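Local coordinates for protein mRNA interferase toxin RelE (Escherichia coli, PDB 4FXI) that cleaves mRNA codon-specifically in the ribosomal A site and so inhibits translation during amino acid starvation, acting as the toxin of a type II toxin-antitoxin system, at residues Glu9-Leu12 and Lys13-Arg16; Ser20-Arg23 and Glu24-Lys27; Glu82-Glu85 and Val86-Glu89. The protein carries 1 engineered substitution. All coordinates share one frame; numbering follows the deposited sequence.

In the fold
All three contacts are local, each made of two successive segments. Contacts 1 and 2 lie on consecutive helices, 9-17 and 20-35. Their centres are about 14 Å apart, and they touch. W15 O receives a probable hydrogen bond of 2.9 Å from R23 NE, and the far end of the W15 ring meets L26 and K27. Contact 3 starts helix 85-94 and touches neither: its nearest atoms are about 5 Å from contact 1 and about 9 Å from contact 2. It lies beside the inferred active site. The Y87 side chain is about 3 Å from that of K52 and about 4 Å from that of R61. The L26 side chain of contact 2 is about 6 Å from that of R61.

Contact 1 of 3, residues Glu9-Leu12 and Lys13-Arg16; sequences ERAL and KEWR
E9 to R16 form continuous alpha helix. The carbonyls of E9, R10, A11 and L12 accept the amides of K13, E14, W15 and R16. The shortest of these bonds is W15 N to A11 O, at 2.9 Å. The straightest is E14 N to R10 O, with 167° at the hydrogen.

E14 folds back along the preceding turn. Its CG lies beside the backbone N (chi1 -71°) and the chain is extended beyond it. E14 CG passes 3.4 Å from R10 O, and E14 OE1 ends 3.3 Å from A11 CA. Two outside partners hold the carboxylate: OE1 accepts V78 N, and OE2 forms a salt bridge with R93. K13 runs back in the same manner, with CG 3.5 Å from E9 O. On another side, L12 CD1 touches W15 CD1 at 4.3 Å and is equally close to R16 NH1. The R16 chain bends at chi2 and chi3. This sets the guanidinium across the edge of the W15 ring: W15 CD1 lies 3.5 Å above the R16 guanidinium plane, toward the rim of that group, and R16 CZ lies in the indole plane.

R10 turns to D8, its salt-bridge partner. E14 ties helix 9-17 to strand 72-78 and helix 85-94. W15 is buried between secondary-structure elements: its ring meets F7 of strand 4-7, with the planes at about 55°, and touches L26 and K27 of helix 20-35.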
loop_
_atom_site.group_PDB
_atom_site.type_symbol
_atom_site.label_atom_id
_atom_site.label_comp_id
_atom_site.label_asym_id
_atom_site.label_seq_id
_atom_site.Cartn_x
_atom_site.Cartn_y
_atom_site.Cartn_z
ATOM N N GLU A 9 -5.873 -10.660 -0.393
ATOM C CA GLU A 9 -5.675 -11.737 0.584
ATOM C C GLU A 9 -4.214 -11.871 0.990
ATOM O O GLU A 9 -3.899 -11.975 2.170
ATOM C CB GLU A 9 -6.162 -13.077 0.024
ATOM C CG GLU A 9 -7.297 -12.980 -0.991
ATOM C CD GLU A 9 -8.663 -12.768 -0.353
ATOM O OE1 GLU A 9 -8.724 -12.376 0.832
ATOM O OE2 GLU A 9 -9.680 -12.997 -1.045
ATOM N N ARG A 10 -3.321 -11.844 0.004
ATOM C CA ARG A 10 -1.896 -11.985 0.279
ATOM C C ARG A 10 -1.342 -10.763 0.996
ATOM O O ARG A 10 -0.464 -10.881 1.852
ATOM C CB ARG A 10 -1.127 -12.245 -1.015
ATOM C CG ARG A 10 -1.582 -13.502 -1.723
ATOM C CD ARG A 10 -1.278 -13.460 -3.205
ATOM N NE ARG A 10 -2.088 -12.467 -3.909
ATOM C CZ ARG A 10 -2.325 -12.489 -5.215
ATOM N NH1 ARG A 10 -1.818 -13.461 -5.964
ATOM N NH2 ARG A 10 -3.069 -11.544 -5.773
ATOM N N ALA A 11 -1.868 -9.590 0.665
ATOM C CA ALA A 11 -1.424 -8.366 1.327
ATOM C C ALA A 11 -1.876 -8.314 2.782
ATOM O O ALA A 11 -1.168 -7.776 3.635
ATOM C CB ALA A 11 -1.899 -7.128 0.576
ATOM N N LEU A 12 -3.044 -8.881 3.083
ATOM C CA LEU A 12 -3.509 -8.858 4.470
ATOM C C LEU A 12 -2.649 -9.774 5.338
ATOM O O LEU A 12 -2.371 -9.476 6.500
ATOM C CB LEU A 12 -4.985 -9.239 4.571
ATOM C CG LEU A 12 -5.590 -9.115 5.973
ATOM C CD1 LEU A 12 -5.472 -7.689 6.498
ATOM C CD2 LEU A 12 -7.043 -9.578 5.984
ATOM N N LYS A 13 -2.219 -10.894 4.774
ATOM C CA LYS A 13 -1.310 -11.778 5.498
ATOM C C LYS A 13 0.023 -11.088 5.785
ATOM O O LYS A 13 0.548 -11.177 6.893
ATOM C CB LYS A 13 -1.097 -13.083 4.730
ATOM C CG LYS A 13 -2.348 -13.940 4.636
ATOM C CD LYS A 13 -2.136 -15.122 3.697
ATOM C CE LYS A 13 -3.423 -15.914 3.504
ATOM N NZ LYS A 13 -3.299 -16.897 2.395
ATOM N N GLU A 14 0.564 -10.399 4.781
ATOM C CA GLU A 14 1.770 -9.593 4.963
ATOM C C GLU A 14 1.590 -8.583 6.092
ATOM O O GLU A 14 2.465 -8.415 6.946
ATOM C CB GLU A 14 2.125 -8.871 3.660
ATOM C CG GLU A 14 2.644 -9.823 2.572
ATOM C CD GLU A 14 2.717 -9.179 1.204
ATOM O OE1 GLU A 14 1.891 -8.287 0.917
ATOM O OE2 GLU A 14 3.602 -9.571 0.411
ATOM N N TRP A 15 0.440 -7.915 6.086
ATOM C CA TRP A 15 0.107 -6.937 7.112
ATOM C C TRP A 15 0.171 -7.529 8.522
ATOM O O TRP A 15 0.751 -6.931 9.428
ATOM C CB TRP A 15 -1.289 -6.382 6.848
ATOM C CG TRP A 15 -1.725 -5.293 7.780
ATOM C CD1 TRP A 15 -2.599 -5.412 8.829
ATOM C CD2 TRP A 15 -1.338 -3.913 7.733
ATOM N NE1 TRP A 15 -2.774 -4.189 9.432
ATOM C CE2 TRP A 15 -2.007 -3.258 8.784
ATOM C CE3 TRP A 15 -0.479 -3.172 6.910
ATOM C CZ2 TRP A 15 -1.851 -1.892 9.028
ATOM C CZ3 TRP A 15 -0.330 -1.824 7.151
ATOM C CH2 TRP A 15 -1.013 -1.196 8.200
ATOM N N ARG A 16 -0.412 -8.707 8.712
ATOM C CA ARG A 16 -0.452 -9.290 10.051
ATOM C C ARG A 16 0.907 -9.865 10.483
ATOM O O ARG A 16 1.190 -9.968 11.678
ATOM C CB ARG A 16 -1.577 -10.328 10.172
ATOM C CG ARG A 16 -2.884 -9.907 9.493
ATOM C CD ARG A 16 -4.012 -9.524 10.462
ATOM N NE ARG A 16 -3.754 -8.277 11.168
ATOM C CZ ARG A 16 -4.623 -7.271 11.297
ATOM N NH1 ARG A 16 -5.837 -7.339 10.777
ATOM N NH2 ARG A 16 -4.271 -6.186 11.963
#

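Contact 2 of 3, residues Ser20-Arg23 and Glu24-Lys27; sequences STVR and EQLK
Backbone hydrogen bonds join S20-R23 to E24-K27 as successive turns of one alpha helix. S20, T21, V22 and R23 each offer a carbonyl to the amide four residues on. K27 N to R23 O is the shortest, at 2.7 Å, but it is bent to 140°. L26 N to V22 O is nearly straight at 168°.

One side-chain amide joins this set. Q25 NE2 makes a weak hydrogen bond of 3.3 Å to T21 O, which already holds Q25 N. The carbonyl oxygen therefore has two donors from the same residue. Q25 reaches it with CG beside the backbone N (chi1 -70°). The extended chain then runs alongside T21, pointing the same way. Q25 CG sits 3.1 Å from T21 O.

This is the N-terminal part of helix 20-35, which follows helix 9-17 in the chain and packs against it in the RelE toxin fold.

A water links the charged groups of R23 and E24. The water accepts from R23 NH1 at 2.8 Å, at the edge and in the plane of the guanidinium. The same water donates to E24 OE1 at 2.8 Å. The two charges do not touch: R23 NH1 and E24 OE1 are 5.4 Å apart. The bend of the E24 chain at chi2 turns its carboxylate to the water. R23 bends at chi3, and its NE binds the carbonyl of W15 in helix 9-17.

Apolar contact follows the inner side. V22 CG1 meets L26 CD1 at 4.2 Å. L26 points its CB toward the preceding turn and is buried against W15, L18 and L55. V22 also touches L55. V22 CG2 lies close to the Q25 amide nitrogen.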
loop_
_atom_site.group_PDB
_atom_site.type_symbol
_atom_site.label_atom_id
_atom_site.label_comp_id
_atom_site.label_asym_id
_atom_site.label_seq_id
_atom_site.Cartn_x
_atom_site.Cartn_y
_atom_site.Cartn_z
ATOM N N SER A 20 5.386 -5.085 15.059
ATOM C CA SER A 20 4.429 -4.186 15.701
ATOM C C SER A 20 4.713 -2.706 15.418
ATOM O O SER A 20 3.812 -1.953 15.032
ATOM C CB SER A 20 4.395 -4.443 17.211
ATOM O OG SER A 20 3.388 -3.673 17.839
ATOM N N THR A 21 5.960 -2.286 15.599
ATOM C CA THR A 21 6.284 -0.876 15.433
ATOM C C THR A 21 6.117 -0.420 13.986
ATOM O O THR A 21 5.651 0.686 13.741
ATOM C CB THR A 21 7.700 -0.532 15.943
ATOM O OG1 THR A 21 8.677 -0.940 14.980
ATOM C CG2 THR A 21 7.967 -1.224 17.268
ATOM N N VAL A 22 6.484 -1.276 13.034
ATOM C CA VAL A 22 6.357 -0.946 11.617
ATOM C C VAL A 22 4.894 -0.907 11.159
ATOM O O VAL A 22 4.493 -0.025 10.394
ATOM C CB VAL A 22 7.179 -1.913 10.724
ATOM C CG1 VAL A 22 6.815 -1.741 9.253
ATOM C CG2 VAL A 22 8.665 -1.673 10.921
ATOM N N ARG A 23 4.093 -1.852 11.630
ATOM C CA ARG A 23 2.674 -1.852 11.283
ATOM C C ARG A 23 1.976 -0.586 11.779
ATOM O O ARG A 23 1.180 0.007 11.054
ATOM C CB ARG A 23 1.963 -3.082 11.846
ATOM C CG ARG A 23 0.497 -3.167 11.450
ATOM C CD ARG A 23 -0.214 -4.322 12.156
ATOM N NE ARG A 23 0.475 -5.589 11.959
ATOM C CZ ARG A 23 1.126 -6.248 12.912
ATOM N NH1 ARG A 23 1.176 -5.771 14.152
ATOM N NH2 ARG A 23 1.722 -7.395 12.624
ATOM N N GLU A 24 2.275 -0.174 13.009
ATOM C CA GLU A 24 1.643 1.016 13.578
ATOM C C GLU A 24 2.016 2.271 12.798
ATOM O O GLU A 24 1.204 3.192 12.668
ATOM C CB GLU A 24 1.999 1.193 15.060
ATOM C CG GLU A 24 1.382 0.145 15.994
ATOM C CD GLU A 24 -0.141 0.085 15.912
ATOM O OE1 GLU A 24 -0.687 -1.035 15.818
ATOM O OE2 GLU A 24 -0.796 1.149 15.943
ATOM N N GLN A 25 3.252 2.312 12.306
ATOM C CA GLN A 25 3.733 3.439 11.508
ATOM C C GLN A 25 2.969 3.521 10.198
ATOM O O GLN A 25 2.508 4.591 9.799
ATOM C CB GLN A 25 5.224 3.284 11.199
ATOM C CG GLN A 25 6.140 3.469 12.389
ATOM C CD GLN A 25 7.602 3.361 12.005
ATOM O OE1 GLN A 25 8.184 4.300 11.459
ATOM N NE2 GLN A 25 8.198 2.209 12.274
ATOM N N LEU A 26 2.849 2.378 9.528
ATOM C CA LEU A 26 2.105 2.290 8.277
ATOM C C LEU A 26 0.619 2.509 8.512
ATOM O O LEU A 26 -0.078 3.074 7.670
ATOM C CB LEU A 26 2.314 0.930 7.618
ATOM C CG LEU A 26 3.694 0.631 7.037
ATOM C CD1 LEU A 26 3.732 -0.806 6.542
ATOM C CD2 LEU A 26 4.011 1.599 5.904
ATOM N N LYS A 27 0.128 2.071 9.668
ATOM C CA LYS A 27 -1.297 2.185 9.937
ATOM C C LYS A 27 -1.735 3.641 10.025
ATOM O O LYS A 27 -2.757 4.018 9.449
ATOM C CB LYS A 27 -1.685 1.416 11.204
ATOM C CG LYS A 27 -3.121 1.639 11.637
ATOM C CD LYS A 27 -3.452 0.799 12.879
ATOM C CE LYS A 27 -4.752 1.236 13.506
ATOM N NZ LYS A 27 -5.220 0.290 14.580
HETATM O O HOH W 1 0.387 -3.644 15.853
#

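Contact 3 of 3, residues Glu82-Glu85 and Val86-Glu89; sequences ERSE and VYSE. With SO4 (sulfate ion), chain D.
Y87 meets S84 across the first turn of helix 85-94 and holds a sulfate at its far end. Y87 OH donates a short hydrogen bond of 2.5 Å to sulfate O4. O4 lies at the ring edge, in its plane. R61 NE and K54 NZ also bond the ion, which probably came from the crystallisation liquor. R61 and K54 are inferred transition-state stabilisers. The sulfate is therefore consistent with an anion placed where the RNA phosphate would lie. K52, the inferred proton acceptor, is beside Y87. A81, just before this segment, is an engineered residue at the position inferred to hold the proton donor.

S84 O is the main acceptor at the helix start. S88 N reaches S84 O at 3.0 Å with 166° at the hydrogen, nearly in line with the carbonyl. Y87 N adds a weak 3.3 Å bond to S84 O. One turn on, E89 N bonds to E85 O at 3.1 Å.

S84 stands at the N-cap, but its OG makes no capping bond. R83 and S84 have positive phi, so the chain passes through left-handed conformations before turning into the helix. E85 N makes a weak 3.4 Å bond back to E82 O.

The packing lies on the sheet side. V86 CG1 sits over the centre of one face of the Y87 ring, 3.6 Å above the plane. It takes the position between backbone N and carbonyl carbon (chi1 61°). S84 OG lies oblique to the same ring, 4.1 Å from Y87 CD2. V86 is buried against R61 and V63 of strand 60-67, and Y87 touches the same two residues and L44. E89 turns away to a salt bridge with R93, one turn further along the helix.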
loop_
_atom_site.group_PDB
_atom_site.type_symbol
_atom_site.label_atom_id
_atom_site.label_comp_id
_atom_site.label_asym_id
_atom_site.label_seq_id
_atom_site.Cartn_x
_atom_site.Cartn_y
_atom_site.Cartn_z
ATOM N N GLU A 82 13.803 -3.013 -0.775
ATOM C CA GLU A 82 15.080 -3.597 -1.190
ATOM C C GLU A 82 14.878 -4.564 -2.357
ATOM O O GLU A 82 14.043 -5.464 -2.279
ATOM C CB GLU A 82 15.743 -4.312 -0.005
ATOM C CG GLU A 82 17.264 -4.452 -0.108
ATOM C CD GLU A 82 17.936 -4.569 1.256
ATOM O OE1 GLU A 82 17.780 -5.618 1.917
ATOM O OE2 GLU A 82 18.613 -3.604 1.670
ATOM N N ARG A 83 15.632 -4.352 -3.437
ATOM C CA ARG A 83 15.505 -5.134 -4.675
ATOM C C ARG A 83 14.125 -4.985 -5.333
ATOM O O ARG A 83 13.715 -5.834 -6.123
ATOM C CB ARG A 83 15.823 -6.617 -4.433
ATOM C CG ARG A 83 17.074 -6.869 -3.599
ATOM C CD ARG A 83 16.988 -8.208 -2.874
ATOM N NE ARG A 83 17.765 -9.256 -3.531
ATOM C CZ ARG A 83 18.684 -9.997 -2.918
ATOM N NH1 ARG A 83 18.939 -9.809 -1.630
ATOM N NH2 ARG A 83 19.345 -10.930 -3.591
ATOM N N SER A 84 13.418 -3.904 -5.001
ATOM C CA SER A 84 12.075 -3.644 -5.530
ATOM C C SER A 84 11.110 -4.816 -5.342
ATOM O O SER A 84 10.204 -5.017 -6.154
ATOM C CB SER A 84 12.136 -3.250 -7.010
ATOM O OG SER A 84 12.440 -1.875 -7.167
ATOM N N GLU A 85 11.313 -5.588 -4.277
ATOM C CA GLU A 85 10.471 -6.745 -3.996
ATOM C C GLU A 85 9.006 -6.338 -3.901
ATOM O O GLU A 85 8.143 -6.940 -4.537
ATOM C CB GLU A 85 10.887 -7.416 -2.684
ATOM C CG GLU A 85 12.295 -7.984 -2.665
ATOM C CD GLU A 85 12.729 -8.401 -1.266
ATOM O OE1 GLU A 85 13.756 -7.882 -0.779
ATOM O OE2 GLU A 85 12.040 -9.246 -0.654
ATOM N N VAL A 86 8.732 -5.315 -3.096
ATOM C CA VAL A 86 7.349 -4.941 -2.789
ATOM C C VAL A 86 6.632 -4.479 -4.061
ATOM O O VAL A 86 5.438 -4.720 -4.241
ATOM C CB VAL A 86 7.276 -3.866 -1.674
ATOM C CG1 VAL A 86 7.983 -2.582 -2.094
ATOM C CG2 VAL A 86 5.821 -3.587 -1.265
ATOM N N TYR A 87 7.392 -3.862 -4.958
ATOM C CA TYR A 87 6.845 -3.298 -6.190
ATOM C C TYR A 87 6.607 -4.341 -7.283
ATOM O O TYR A 87 5.594 -4.298 -7.977
ATOM C CB TYR A 87 7.749 -2.169 -6.696
ATOM C CG TYR A 87 7.861 -1.033 -5.702
ATOM C CD1 TYR A 87 6.737 -0.296 -5.339
ATOM C CD2 TYR A 87 9.075 -0.715 -5.103
ATOM C CE1 TYR A 87 6.821 0.734 -4.428
ATOM C CE2 TYR A 87 9.168 0.318 -4.186
ATOM C CZ TYR A 87 8.035 1.040 -3.857
ATOM O OH TYR A 87 8.112 2.068 -2.948
ATOM N N SER A 88 7.533 -5.284 -7.432
ATOM C CA SER A 88 7.341 -6.347 -8.412
ATOM C C SER A 88 6.176 -7.256 -8.006
ATOM O O SER A 88 5.412 -7.715 -8.855
ATOM C CB SER A 88 8.627 -7.149 -8.613
ATOM O OG SER A 88 9.596 -6.372 -9.303
ATOM N N GLU A 89 6.023 -7.493 -6.705
ATOM C CA GLU A 89 4.889 -8.270 -6.216
ATOM C C GLU A 89 3.565 -7.563 -6.496
ATOM O O GLU A 89 2.578 -8.193 -6.874
ATOM C CB GLU A 89 5.014 -8.554 -4.716
ATOM C CG GLU A 89 5.611 -9.911 -4.400
ATOM C CD GLU A 89 4.869 -11.051 -5.075
ATOM O OE1 GLU A 89 5.536 -11.914 -5.682
ATOM O OE2 GLU A 89 3.622 -11.090 -4.997
HETATM S S SO4 D . 11.440 3.569 -2.623
HETATM O O1 SO4 D . 11.260 4.976 -2.968
HETATM O O2 SO4 D . 11.715 2.804 -3.837
HETATM O O3 SO4 D . 12.551 3.428 -1.685
HETATM O O4 SO4 D . 10.223 3.057 -2.000
#